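Local coordinates for protein Ent-copalyl diphosphate synthase (Streptomyces platensis, PDB 5BP8) that belongs to the class II terpene cyclases, largely alpha-helical proteins related to squalene-hopene cyclase, at residues 22-27 against 246-251; 217-222 against 256-261; 28-33 against 497-502; 260-265 against 501-506; 42-47 against 241-246. All coordinates share one frame; numbering follows the deposited sequence.

Overall arrangement
These five contacts illustrate how a protein of helices and long loops, with hardly any strand, is knitted together through the loops at the ends of its helices. Interactions 2, 3 and 4 are buried, whereas interactions 1 and 5 are only partly so and both use helix 237-249. Interactions 2 and 4 share the start of helix 260-274, and 3 and 4 share Tyr501 and Ala502. Chemistry varies with place: an arginine salt bridge in interaction 1, a single backbone bond with close packing in 2, a carboxylate at a helix start in 3, water-mediated bonds beside an aromatic cluster in 4, and apolar packing next to a sulfate in 5. Leu26 N links 1 to 4 through Glu263.

Interaction 1 (22-27 against 246-251); sequences DPWGLV and QARFGG
Leu26 and Val27, part of an irregular loop, pass Arg248 and Phe249 in the last turn of helix 237-249 at a distance: the CA atoms of Leu26 and Arg248 are 10.0 Å apart, and long side chains span the interval. The helix ends in a Schellman motif, with Gly250 at positive phi and Gly251 N bonded back to Gln246 O.

Arg248 does most of the reaching. Its chain is extended from CG to NE, which carries the guanidinium into the bend of the loop. There NH1 gives a nearly straight bond (165°) to Gly25 O at 2.8 Å, close to the guanidinium plane. NH2 forms a salt bridge with Asp22 OD2 at 3.0 Å, approaching from above the carboxylate, whose plane stands 86° from that of the guanidinium. The other oxygen, Asp22 OD1, accepts from Trp24 N in an Asx turn, so this carboxylate shapes its own loop while it binds the arginine. Leu26 CD1 covers one face of the guanidinium, 3.7 Å from Arg248 NH2, and also meets the edge of the Phe249 ring, 3.8 Å from CE1. Phe249 CZ comes 3.3 Å from Val27 O.

Beyond the pair, Trp24 leans on Asp244 and Val245 of helix 237-249, while Leu26 packs on Val504 and Thr505 at the start of helix 504-518.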
# COMPACT_ATOMS: atom_id res chain seq x y z
N ASP A 22 7.87 11.38 13.27
CA ASP A 22 7.24 10.06 13.12
C ASP A 22 8.19 9.06 12.43
O ASP A 22 8.24 8.96 11.21
CB ASP A 22 5.92 10.20 12.36
CG ASP A 22 5.20 8.86 12.17
OD1 ASP A 22 5.58 7.87 12.84
OD2 ASP A 22 4.23 8.81 11.37
N PRO A 23 8.95 8.32 13.23
CA PRO A 23 9.90 7.37 12.66
C PRO A 23 9.24 6.11 12.09
O PRO A 23 9.93 5.25 11.50
CB PRO A 23 10.79 7.03 13.85
CG PRO A 23 9.88 7.11 15.02
CD PRO A 23 8.96 8.28 14.71
N TRP A 24 7.93 5.98 12.26
CA TRP A 24 7.21 4.84 11.69
C TRP A 24 6.63 5.14 10.30
O TRP A 24 6.48 4.25 9.48
CB TRP A 24 6.04 4.47 12.58
CG TRP A 24 6.39 3.98 13.97
CD1 TRP A 24 6.77 4.74 15.06
CD2 TRP A 24 6.40 2.62 14.41
NE1 TRP A 24 6.98 3.92 16.16
CE2 TRP A 24 6.75 2.62 15.78
CE3 TRP A 24 6.09 1.41 13.79
CZ2 TRP A 24 6.82 1.44 16.52
CZ3 TRP A 24 6.16 0.27 14.51
CH2 TRP A 24 6.51 0.27 15.87
N GLY A 25 6.23 6.39 10.08
CA GLY A 25 5.34 6.72 8.99
C GLY A 25 3.92 6.35 9.40
O GLY A 25 3.72 5.57 10.35
N LEU A 26 2.94 6.94 8.73
CA LEU A 26 1.53 6.73 9.11
C LEU A 26 0.78 5.95 8.04
O LEU A 26 0.61 6.40 6.89
CB LEU A 26 0.83 8.05 9.42
CG LEU A 26 -0.66 7.99 9.75
CD1 LEU A 26 -0.94 7.08 10.94
CD2 LEU A 26 -1.20 9.41 10.02
N VAL A 27 0.34 4.75 8.43
CA VAL A 27 -0.55 3.91 7.63
C VAL A 27 -1.77 3.64 8.48
O VAL A 27 -1.62 3.14 9.61
CB VAL A 27 0.11 2.58 7.17
CG1 VAL A 27 -0.92 1.73 6.39
CG2 VAL A 27 1.32 2.84 6.27
N GLN A 246 -0.49 -1.61 17.87
CA GLN A 246 -1.90 -1.62 18.23
C GLN A 246 -2.26 -0.40 19.10
O GLN A 246 -3.35 0.21 18.93
CB GLN A 246 -2.32 -2.97 18.86
CG GLN A 246 -1.89 -3.22 20.29
CD GLN A 246 -2.74 -2.49 21.31
OE1 GLN A 246 -3.94 -2.28 21.11
NE2 GLN A 246 -2.13 -2.11 22.42
N ALA A 247 -1.33 -0.03 19.99
CA ALA A 247 -1.54 1.10 20.89
C ALA A 247 -1.72 2.39 20.14
O ALA A 247 -2.54 3.24 20.50
CB ALA A 247 -0.39 1.20 21.88
N ARG A 248 -0.99 2.52 19.03
CA ARG A 248 -1.03 3.73 18.26
C ARG A 248 -2.45 4.02 17.78
O ARG A 248 -2.85 5.18 17.72
CB ARG A 248 -0.08 3.62 17.07
CG ARG A 248 -0.01 4.90 16.26
CD ARG A 248 1.10 4.84 15.23
NE ARG A 248 1.26 6.13 14.57
CZ ARG A 248 1.99 6.31 13.47
NH1 ARG A 248 2.59 5.27 12.87
NH2 ARG A 248 2.09 7.52 12.95
N PHE A 249 -3.22 2.98 17.49
CA PHE A 249 -4.56 3.14 16.93
C PHE A 249 -5.69 2.70 17.83
O PHE A 249 -6.85 2.69 17.41
CB PHE A 249 -4.65 2.39 15.60
CG PHE A 249 -3.62 2.83 14.62
CD1 PHE A 249 -3.74 4.06 13.99
CD2 PHE A 249 -2.46 2.08 14.42
CE1 PHE A 249 -2.78 4.50 13.09
CE2 PHE A 249 -1.49 2.52 13.53
CZ PHE A 249 -1.66 3.74 12.87
N GLY A 250 -5.37 2.34 19.05
CA GLY A 250 -6.35 1.82 20.01
C GLY A 250 -6.90 0.43 19.69
O GLY A 250 -8.06 0.14 20.02
N GLY A 251 -6.06 -0.43 19.10
CA GLY A 251 -6.42 -1.84 18.86
C GLY A 251 -6.20 -2.30 17.42
O GLY A 251 -5.42 -3.22 17.17

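Interaction 2 (217-222 against 256-261)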
# COMPACT_ATOMS: atom_id res chain seq x y z
N VAL A 217 8.60 -8.66 11.57
CA VAL A 217 8.93 -9.59 10.50
C VAL A 217 8.30 -9.05 9.22
O VAL A 217 7.07 -8.93 9.12
CB VAL A 217 8.40 -10.99 10.80
CG1 VAL A 217 8.61 -11.94 9.60
CG2 VAL A 217 9.09 -11.53 12.04
N GLY A 218 9.15 -8.70 8.26
CA GLY A 218 8.67 -8.09 7.04
C GLY A 218 7.79 -6.87 7.24
O GLY A 218 6.91 -6.63 6.43
N CYS A 219 8.00 -6.08 8.30
CA CYS A 219 7.13 -4.93 8.60
C CYS A 219 5.62 -5.25 8.55
O CYS A 219 4.81 -4.39 8.14
CB CYS A 219 7.44 -3.74 7.67
SG CYS A 219 9.12 -3.07 7.89
N SER A 220 5.25 -6.46 9.00
CA SER A 220 3.87 -6.92 9.04
C SER A 220 3.48 -7.31 10.44
O SER A 220 4.10 -8.23 11.01
CB SER A 220 3.71 -8.18 8.20
OG SER A 220 2.43 -8.77 8.43
N PRO A 221 2.44 -6.71 10.99
CA PRO A 221 1.99 -7.23 12.29
C PRO A 221 1.55 -8.70 12.23
O PRO A 221 1.88 -9.48 13.14
CB PRO A 221 0.81 -6.30 12.64
CG PRO A 221 1.15 -5.05 11.96
CD PRO A 221 1.74 -5.46 10.64
N ALA A 222 0.81 -9.08 11.20
CA ALA A 222 0.36 -10.47 11.07
C ALA A 222 1.55 -11.46 10.98
O ALA A 222 1.55 -12.50 11.64
CB ALA A 222 -0.54 -10.64 9.84
N ILE A 256 1.06 -2.90 6.96
CA ILE A 256 2.45 -2.58 6.73
C ILE A 256 2.83 -1.41 7.62
O ILE A 256 2.15 -0.37 7.61
CB ILE A 256 2.76 -2.31 5.23
CG1 ILE A 256 4.25 -2.05 5.02
CG2 ILE A 256 1.90 -1.21 4.67
CD1 ILE A 256 4.66 -2.03 3.55
N THR A 257 3.84 -1.63 8.46
CA THR A 257 4.38 -0.59 9.33
C THR A 257 5.70 -1.08 9.90
O THR A 257 5.82 -2.23 10.27
CB THR A 257 3.41 -0.18 10.45
OG1 THR A 257 3.93 0.96 11.16
CG2 THR A 257 3.12 -1.34 11.41
N PRO A 258 6.74 -0.22 9.90
CA PRO A 258 6.82 1.13 9.37
C PRO A 258 6.87 1.17 7.84
O PRO A 258 7.08 0.13 7.18
CB PRO A 258 8.18 1.67 9.91
CG PRO A 258 8.84 0.55 10.59
CD PRO A 258 8.02 -0.70 10.47
N ILE A 259 6.70 2.38 7.32
CA ILE A 259 6.90 2.71 5.91
C ILE A 259 7.84 3.93 5.76
O ILE A 259 7.75 4.70 4.80
CB ILE A 259 5.57 3.00 5.20
CG1 ILE A 259 4.79 4.15 5.86
CG2 ILE A 259 4.73 1.75 5.10
CD1 ILE A 259 3.79 4.77 4.92
N VAL A 260 8.71 4.12 6.74
CA VAL A 260 9.48 5.37 6.90
C VAL A 260 10.15 5.90 5.61
O VAL A 260 10.00 7.06 5.27
CB VAL A 260 10.46 5.25 8.08
CG1 VAL A 260 11.46 4.12 7.91
CG2 VAL A 260 11.17 6.56 8.35
N TYR A 261 10.89 5.07 4.90
CA TYR A 261 11.59 5.57 3.69
C TYR A 261 10.66 5.94 2.55
O TYR A 261 10.83 6.99 1.89
CB TYR A 261 12.61 4.55 3.23
CG TYR A 261 13.69 4.18 4.24
CD1 TYR A 261 14.25 5.14 5.10
CD2 TYR A 261 14.22 2.89 4.29
CE1 TYR A 261 15.26 4.81 5.99
CE2 TYR A 261 15.22 2.56 5.17
CZ TYR A 261 15.76 3.52 6.00
OH TYR A 261 16.77 3.18 6.88
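Cys219 and Thr257 meet backbone to backbone, and the tight part of the contact centres on one carbonyl. Cys219 O accepts from Thr257 N at 2.9 Å, with an angle of 166° at the hydrogen, and also receives a CA-H...O contact from Ile256 CA at 3.3 Å. Two neighbouring residues therefore converge on a single acceptor. The peptide bond before Pro258 is cis, and both the proline CD and Thr257 O approach Cys219. With SG anti to the carbonyl carbon (chi1 -64°), the cysteine sulfur lies 3.7 Å from Pro258 CD, while Cys219 CB rests 3.4 Å from Thr257 O.

Packing is looser around this centre. Pro221 CG stands 4.2 Å from Thr257 CG2, and the partly exposed Ile256 offers CG1 to Cys219 CB at 4.5 Å. Pro258 O is buried here without a polar partner in the model.

The contact thus joins two helix starts. Ser220 is the N-cap of helix 221-228, its OG bonded to Ala223 N, and Ile259 occupies the N-cap position of helix 260-274. Helix 237-249, which lies between them in sequence, supplies Tyr241, whose OH bonds Thr257 O, and Leu242, which packs on Pro221.

Interaction 3 (28-33 against 497-502)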
# COMPACT_ATOMS: atom_id res chain seq x y z
N ALA A 28 -2.95 3.94 7.95
CA ALA A 28 -4.20 3.73 8.72
C ALA A 28 -4.46 2.25 8.89
O ALA A 28 -4.06 1.44 8.05
CB ALA A 28 -5.38 4.38 8.00
N PRO A 29 -5.15 1.87 9.97
CA PRO A 29 -5.53 0.46 10.08
C PRO A 29 -6.41 0.00 8.94
O PRO A 29 -7.08 0.81 8.30
CB PRO A 29 -6.30 0.37 11.41
CG PRO A 29 -5.96 1.62 12.17
CD PRO A 29 -5.46 2.65 11.18
N SER A 30 -6.37 -1.29 8.68
CA SER A 30 -7.37 -1.90 7.83
C SER A 30 -7.80 -3.23 8.39
O SER A 30 -7.29 -3.71 9.41
CB SER A 30 -6.87 -2.04 6.37
OG SER A 30 -5.77 -2.92 6.29
N VAL A 31 -8.77 -3.83 7.71
CA VAL A 31 -9.39 -5.05 8.21
C VAL A 31 -8.43 -6.23 8.20
O VAL A 31 -8.38 -7.01 9.15
CB VAL A 31 -10.64 -5.37 7.37
CG1 VAL A 31 -11.16 -6.77 7.64
CG2 VAL A 31 -11.72 -4.32 7.63
N TYR A 32 -7.65 -6.40 7.13
CA TYR A 32 -6.89 -7.67 6.99
C TYR A 32 -6.03 -8.02 8.20
O TYR A 32 -6.20 -9.10 8.79
CB TYR A 32 -6.02 -7.70 5.70
CG TYR A 32 -5.22 -8.97 5.65
CD1 TYR A 32 -5.77 -10.14 5.13
CD2 TYR A 32 -3.95 -9.05 6.21
CE1 TYR A 32 -5.08 -11.32 5.14
CE2 TYR A 32 -3.25 -10.25 6.23
CZ TYR A 32 -3.82 -11.39 5.69
OH TYR A 32 -3.15 -12.61 5.68
N ASP A 33 -5.10 -7.13 8.61
CA ASP A 33 -4.20 -7.49 9.70
C ASP A 33 -4.92 -7.42 11.04
O ASP A 33 -4.55 -8.11 11.98
CB ASP A 33 -2.92 -6.62 9.78
CG ASP A 33 -1.71 -7.26 9.10
OD1 ASP A 33 -1.83 -7.73 7.95
OD2 ASP A 33 -0.62 -7.24 9.68
N ASP A 497 -1.62 -3.90 -0.71
CA ASP A 497 -0.79 -4.79 0.10
C ASP A 497 -1.57 -6.09 0.34
O ASP A 497 -1.90 -6.79 -0.61
CB ASP A 497 -0.24 -4.11 1.37
CG ASP A 497 0.71 -5.01 2.14
OD1 ASP A 497 1.45 -5.77 1.48
OD2 ASP A 497 0.64 -5.07 3.38
N LYS A 498 -1.88 -6.44 1.58
CA LYS A 498 -2.70 -7.60 1.81
C LYS A 498 -4.11 -7.31 1.33
O LYS A 498 -4.67 -8.07 0.54
CB LYS A 498 -2.71 -7.95 3.34
CG LYS A 498 -1.37 -8.39 3.90
CD LYS A 498 -1.00 -9.80 3.47
CE LYS A 498 0.44 -10.12 3.83
NZ LYS A 498 0.63 -10.14 5.30
N ASP A 499 -4.69 -6.25 1.86
CA ASP A 499 -5.90 -5.64 1.29
C ASP A 499 -5.38 -4.36 0.62
O ASP A 499 -4.43 -4.45 -0.18
CB ASP A 499 -7.14 -5.49 2.23
CG ASP A 499 -6.87 -4.88 3.65
OD1 ASP A 499 -5.84 -4.22 3.91
OD2 ASP A 499 -7.79 -5.06 4.55
N ILE A 500 -5.98 -3.22 0.88
CA ILE A 500 -5.50 -1.92 0.35
C ILE A 500 -5.39 -0.94 1.52
O ILE A 500 -6.24 -0.93 2.43
CB ILE A 500 -6.36 -1.34 -0.79
CG1 ILE A 500 -7.88 -1.44 -0.53
CG2 ILE A 500 -6.03 -2.06 -2.09
CD1 ILE A 500 -8.74 -0.99 -1.71
N TYR A 501 -4.29 -0.19 1.54
CA TYR A 501 -3.93 0.66 2.65
C TYR A 501 -3.78 2.11 2.29
O TYR A 501 -3.58 2.45 1.11
CB TYR A 501 -2.63 0.16 3.30
CG TYR A 501 -1.35 0.37 2.53
CD1 TYR A 501 -0.86 -0.61 1.65
CD2 TYR A 501 -0.58 1.53 2.71
CE1 TYR A 501 0.31 -0.41 0.94
CE2 TYR A 501 0.60 1.72 2.02
CZ TYR A 501 1.05 0.74 1.16
OH TYR A 501 2.24 0.95 0.47
N ALA A 502 -3.92 2.96 3.31
CA ALA A 502 -3.83 4.41 3.17
C ALA A 502 -2.61 4.96 3.89
O ALA A 502 -2.56 5.00 5.15
CB ALA A 502 -5.08 5.10 3.72
O HOH W 1 -4.89 1.58 5.57
O HOH W 2 0.58 -7.79 6.84
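Ala28-Tyr32 runs antiparallel to Asp499-Ala502, Ala28 facing Ala502 and Tyr32 facing Asp499; Ala28 N donates to Ala502 O at 3.0 Å, and a water bridges Ala28 O and Ala502 N. The second segment includes the turn and returning strand of a small beta-hairpin, strands 495-496 and 500-501, and that turn packs against the start of helix 31-40.

Asp499, its CG between the backbone N and the carbonyl carbon (chi1 48°), couples the two elements with both carboxylate oxygens. OD1 uses its syn lone pair to accept from Ser30 OG at 2.7 Å. OD2 takes Tyr32 N at 2.9 Å, the donor lying 42° out of the carboxylate plane. A carboxylate from a remote part of the chain thus receives an amide of the first helical turn, where the helix dipole would be expected to favour negative charge; Ser30, at the N-cap position, makes no capping bond of its own.

Beside this, Lys498 lies across the Tyr32 ring. Its CB sits over one face, 3.7 Å from the ring centroid in a CH-pi contact, while CG and CD continue past CE2. Glu194 receives the far ends of both side chains, in a salt bridge with Lys498 NZ and a hydrogen bond with Tyr32 OH. Asp33 OD2 accepts from Ala222 N; its OD1 takes a hydrogen bond from a water at 2.7 Å, and the same water accepts from Lys498 NZ at 2.8 Å.

Interaction 4 (260-265 against 501-506); sequences VYFEQA and YAPVTV
Glu263 OE2, which touches Thr505 CB at 3.4 Å, is held by two donors: Leu26 N of the loop between helix 7-20 and helix 31-40, and a water 2.6 Å away. That water in turn accepts from Val506 N at 3.2 Å, so the glutamate meets the first turn of helix 504-518 through an intermediary. A second water repeats the arrangement on the other oxygen, donating to Glu263 OE1 at 2.6 Å and accepting from Thr505 OG1 at 2.8 Å. The glutamate chain is extended, with CG anti to the backbone N (chi1 173°), and crosses the threonine side chain at about a right angle. A carboxylate placed before a helix N-terminus would probably be stabilised in its charged form.

The remainder is mostly aromatic and aliphatic packing and adjoins this polar patch. Phe262 and Tyr501 reach toward each other tip to tip: Phe262 CE2 is 3.8 Å from Tyr501 OH and lies at the edge of the tyrosine ring, near its plane. The same CE2 touches Pro503 CB at 4.0 Å, and Val506 CG2 closes on Phe262 CZ at 4.2 Å.

Around the pair, Trp266 meets Phe262 edge-to-face and Trp495 of the hairpin contacts the rings of both Phe262 and Tyr501. Helix 307-319 packs on Phe262 through Asp309, whereas helix 7-20 brings Thr19 against Glu263 and Thr505.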
# COMPACT_ATOMS: atom_id res chain seq x y z
N VAL A 260 8.71 4.12 6.74
CA VAL A 260 9.48 5.37 6.90
C VAL A 260 10.15 5.90 5.61
O VAL A 260 10.00 7.06 5.27
CB VAL A 260 10.46 5.25 8.08
CG1 VAL A 260 11.46 4.12 7.91
CG2 VAL A 260 11.17 6.56 8.35
N TYR A 261 10.89 5.07 4.90
CA TYR A 261 11.59 5.57 3.69
C TYR A 261 10.66 5.94 2.55
O TYR A 261 10.83 6.99 1.89
CB TYR A 261 12.61 4.55 3.23
CG TYR A 261 13.69 4.18 4.24
CD1 TYR A 261 14.25 5.14 5.10
CD2 TYR A 261 14.22 2.89 4.29
CE1 TYR A 261 15.26 4.81 5.99
CE2 TYR A 261 15.22 2.56 5.17
CZ TYR A 261 15.76 3.52 6.00
OH TYR A 261 16.77 3.18 6.88
N PHE A 262 9.67 5.09 2.29
CA PHE A 262 8.59 5.42 1.35
C PHE A 262 7.96 6.78 1.72
O PHE A 262 7.85 7.68 0.87
CB PHE A 262 7.58 4.25 1.36
CG PHE A 262 6.22 4.57 0.79
CD1 PHE A 262 6.06 5.20 -0.43
CD2 PHE A 262 5.09 4.15 1.44
CE1 PHE A 262 4.78 5.45 -0.96
CE2 PHE A 262 3.82 4.40 0.91
CZ PHE A 262 3.67 5.06 -0.29
N GLU A 263 7.57 6.94 2.97
CA GLU A 263 6.91 8.19 3.36
C GLU A 263 7.85 9.41 3.21
O GLU A 263 7.45 10.45 2.65
CB GLU A 263 6.38 8.10 4.79
CG GLU A 263 5.83 9.42 5.30
CD GLU A 263 5.09 9.25 6.59
OE1 GLU A 263 5.54 9.87 7.57
OE2 GLU A 263 4.05 8.53 6.61
N GLN A 264 9.08 9.26 3.69
CA GLN A 264 10.05 10.38 3.63
C GLN A 264 10.26 10.83 2.18
O GLN A 264 10.18 12.02 1.90
CB GLN A 264 11.37 10.01 4.28
CG GLN A 264 11.26 9.91 5.79
CD GLN A 264 12.53 9.45 6.49
OE1 GLN A 264 13.39 8.78 5.92
NE2 GLN A 264 12.60 9.75 7.78
N ALA A 265 10.50 9.87 1.28
CA ALA A 265 10.75 10.21 -0.13
C ALA A 265 9.53 10.81 -0.82
O ALA A 265 9.63 11.79 -1.56
CB ALA A 265 11.21 8.98 -0.87
N TYR A 501 -4.29 -0.19 1.54
CA TYR A 501 -3.93 0.66 2.65
C TYR A 501 -3.78 2.11 2.29
O TYR A 501 -3.58 2.45 1.11
CB TYR A 501 -2.63 0.16 3.30
CG TYR A 501 -1.35 0.37 2.53
CD1 TYR A 501 -0.86 -0.61 1.65
CD2 TYR A 501 -0.58 1.53 2.71
CE1 TYR A 501 0.31 -0.41 0.94
CE2 TYR A 501 0.60 1.72 2.02
CZ TYR A 501 1.05 0.74 1.16
OH TYR A 501 2.24 0.95 0.47
N ALA A 502 -3.92 2.96 3.31
CA ALA A 502 -3.83 4.41 3.17
C ALA A 502 -2.61 4.96 3.89
O ALA A 502 -2.56 5.00 5.15
CB ALA A 502 -5.08 5.10 3.72
N PRO A 503 -1.62 5.40 3.11
CA PRO A 503 -0.48 6.12 3.70
C PRO A 503 -0.87 7.59 3.87
O PRO A 503 -0.75 8.43 2.92
CB PRO A 503 0.61 5.90 2.69
CG PRO A 503 -0.12 5.92 1.36
CD PRO A 503 -1.49 5.31 1.65
N VAL A 504 -1.37 7.90 5.05
CA VAL A 504 -2.11 9.13 5.29
C VAL A 504 -1.23 10.38 5.09
O VAL A 504 -1.67 11.37 4.52
CB VAL A 504 -2.74 9.12 6.71
CG1 VAL A 504 -3.33 10.48 7.08
CG2 VAL A 504 -3.80 8.00 6.82
N THR A 505 0.01 10.32 5.54
CA THR A 505 0.88 11.50 5.46
C THR A 505 1.28 11.72 4.01
O THR A 505 1.35 12.86 3.53
CB THR A 505 2.10 11.32 6.35
OG1 THR A 505 1.65 11.10 7.71
CG2 THR A 505 3.01 12.55 6.29
N VAL A 506 1.50 10.62 3.30
CA VAL A 506 1.71 10.67 1.85
C VAL A 506 0.56 11.39 1.13
O VAL A 506 0.77 12.24 0.26
CB VAL A 506 1.97 9.24 1.29
CG1 VAL A 506 1.91 9.22 -0.23
CG2 VAL A 506 3.34 8.75 1.73
O HOH W 3 1.92 8.05 5.14
O HOH W 4 3.80 10.52 9.41

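Interaction 5 (42-47 against 241-246). With SO4 (sulfate ion), chain E.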
# COMPACT_ATOMS: atom_id res chain seq x y z
N PRO A 42 -4.49 -13.52 20.27
CA PRO A 42 -5.52 -13.13 21.23
C PRO A 42 -4.91 -12.66 22.57
O PRO A 42 -5.59 -11.98 23.33
CB PRO A 42 -6.35 -14.41 21.41
CG PRO A 42 -5.40 -15.51 21.06
CD PRO A 42 -4.51 -14.96 20.00
N TRP A 43 -3.65 -13.00 22.80
CA TRP A 43 -2.88 -12.55 24.01
C TRP A 43 -2.59 -11.04 24.02
O TRP A 43 -2.36 -10.43 25.06
CB TRP A 43 -1.55 -13.34 24.12
CG TRP A 43 -0.67 -13.19 22.91
CD1 TRP A 43 -0.59 -14.04 21.88
CD2 TRP A 43 0.22 -12.10 22.61
NE1 TRP A 43 0.28 -13.57 20.93
CE2 TRP A 43 0.77 -12.36 21.34
CE3 TRP A 43 0.57 -10.92 23.26
CZ2 TRP A 43 1.69 -11.51 20.74
CZ3 TRP A 43 1.48 -10.06 22.65
CH2 TRP A 43 2.03 -10.36 21.40
N LEU A 44 -2.63 -10.43 22.84
CA LEU A 44 -2.22 -9.06 22.68
C LEU A 44 -3.26 -8.06 23.12
O LEU A 44 -4.45 -8.23 22.83
CB LEU A 44 -1.91 -8.81 21.18
CG LEU A 44 -1.44 -7.42 20.77
CD1 LEU A 44 -0.10 -7.07 21.35
CD2 LEU A 44 -1.37 -7.36 19.23
N ASP A 45 -2.81 -7.01 23.81
CA ASP A 45 -3.66 -5.91 24.25
C ASP A 45 -4.48 -5.37 23.07
O ASP A 45 -3.99 -5.32 21.94
CB ASP A 45 -2.80 -4.77 24.84
CG ASP A 45 -2.33 -5.04 26.28
OD1 ASP A 45 -2.83 -5.97 26.94
OD2 ASP A 45 -1.45 -4.28 26.76
N GLY A 46 -5.72 -4.97 23.34
CA GLY A 46 -6.58 -4.37 22.30
C GLY A 46 -7.38 -5.41 21.53
O GLY A 46 -7.99 -5.09 20.52
N HIS A 47 -7.45 -6.64 22.05
CA HIS A 47 -8.13 -7.74 21.35
C HIS A 47 -9.62 -7.45 21.20
O HIS A 47 -10.18 -7.56 20.11
CB HIS A 47 -7.87 -9.06 22.08
CG HIS A 47 -8.55 -10.25 21.49
ND1 HIS A 47 -8.11 -10.87 20.34
CD2 HIS A 47 -9.61 -10.97 21.91
CE1 HIS A 47 -8.89 -11.90 20.07
NE2 HIS A 47 -9.80 -11.99 21.02
N TYR A 241 6.89 -4.59 19.36
CA TYR A 241 6.40 -4.05 18.08
C TYR A 241 4.87 -4.16 17.99
O TYR A 241 4.19 -3.16 17.74
CB TYR A 241 7.07 -4.77 16.95
CG TYR A 241 6.47 -4.58 15.57
CD1 TYR A 241 6.71 -3.44 14.82
CD2 TYR A 241 5.71 -5.61 15.00
CE1 TYR A 241 6.15 -3.29 13.53
CE2 TYR A 241 5.20 -5.49 13.72
CZ TYR A 241 5.41 -4.35 13.00
OH TYR A 241 4.90 -4.30 11.72
N LEU A 242 4.33 -5.35 18.23
CA LEU A 242 2.87 -5.55 18.18
C LEU A 242 2.15 -4.65 19.18
O LEU A 242 1.13 -4.02 18.83
CB LEU A 242 2.50 -7.02 18.40
CG LEU A 242 2.87 -7.93 17.24
CD1 LEU A 242 2.50 -9.38 17.55
CD2 LEU A 242 2.19 -7.47 15.96
N ARG A 243 2.68 -4.56 20.41
CA ARG A 243 2.09 -3.67 21.40
C ARG A 243 2.09 -2.22 20.94
O ARG A 243 1.08 -1.53 21.06
CB ARG A 243 2.79 -3.82 22.76
CG ARG A 243 2.52 -5.18 23.40
CD ARG A 243 3.42 -5.46 24.60
NE ARG A 243 2.95 -6.61 25.38
CZ ARG A 243 3.61 -7.16 26.41
NH1 ARG A 243 4.78 -6.69 26.82
NH2 ARG A 243 3.08 -8.20 27.03
N ASP A 244 3.22 -1.76 20.43
CA ASP A 244 3.33 -0.36 19.98
C ASP A 244 2.36 -0.06 18.84
O ASP A 244 1.70 0.98 18.82
CB ASP A 244 4.74 -0.04 19.52
CG ASP A 244 5.73 0.12 20.67
OD1 ASP A 244 5.29 0.33 21.83
OD2 ASP A 244 6.94 0.01 20.40
N VAL A 245 2.29 -0.98 17.89
CA VAL A 245 1.47 -0.73 16.71
C VAL A 245 -0.01 -0.65 17.09
O VAL A 245 -0.71 0.30 16.71
CB VAL A 245 1.72 -1.80 15.63
CG1 VAL A 245 0.72 -1.69 14.50
CG2 VAL A 245 3.14 -1.72 15.10
N GLN A 246 -0.49 -1.61 17.87
CA GLN A 246 -1.90 -1.62 18.23
C GLN A 246 -2.26 -0.40 19.10
O GLN A 246 -3.35 0.21 18.93
CB GLN A 246 -2.32 -2.97 18.86
CG GLN A 246 -1.89 -3.22 20.29
CD GLN A 246 -2.74 -2.49 21.31
OE1 GLN A 246 -3.94 -2.28 21.11
NE2 GLN A 246 -2.13 -2.11 22.42
S SO4 E . -7.96 -6.73 25.56
O1 SO4 E . -7.69 -5.27 25.34
O2 SO4 E . -6.82 -7.50 25.02
O3 SO4 E . -8.08 -6.95 27.01
O4 SO4 E . -9.26 -7.03 24.91
O HOH W 5 -0.04 -7.34 25.31
O HOH W 6 0.08 -2.44 24.63
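Trp43 and Leu242 meet at about a right angle, the indole offering CZ2 to Leu242 CD1 at 3.9 Å. Over one face of the same indole, toward its rim, lies its own neighbour Leu44, with CB 3.8 Å above the ring plane. A second flat group at the contact is the Gln246 carboxamide. Its chain leaves with CG between the backbone N and carbonyl carbon (chi1 75°) and bends again at chi2. Its OE1 lies 3.6 Å from Gly46 CA. OE1 is also 3.2 Å from Asp45 O; both are acceptors, and no hydrogen bond joins them. Asp45 O instead accepts from Arg50 NH2.

Leu44 fills the middle. Its CD1 reaches Leu242 CB at 3.9 Å, while CD2 also borders that atom. No direct hydrogen bond crosses the contact. A water accepts from Asp45 N; its further bond from Arg243 NE rests on one of two conformers and is doubtful.

On its other side the loop holds a sulfate ion, probably from the crystallisation liquor. Gly46 N donates to sulfate O1 at 2.8 Å and His47 N to sulfate O2 at 3.2 Å, with Arg48 N adding a third bond, an anion site at the start of helix 47-57. Helix 31-40 lends Leu37 to Leu44, while Leu242 packs on Pro221 and Leu228 of helix 221-228.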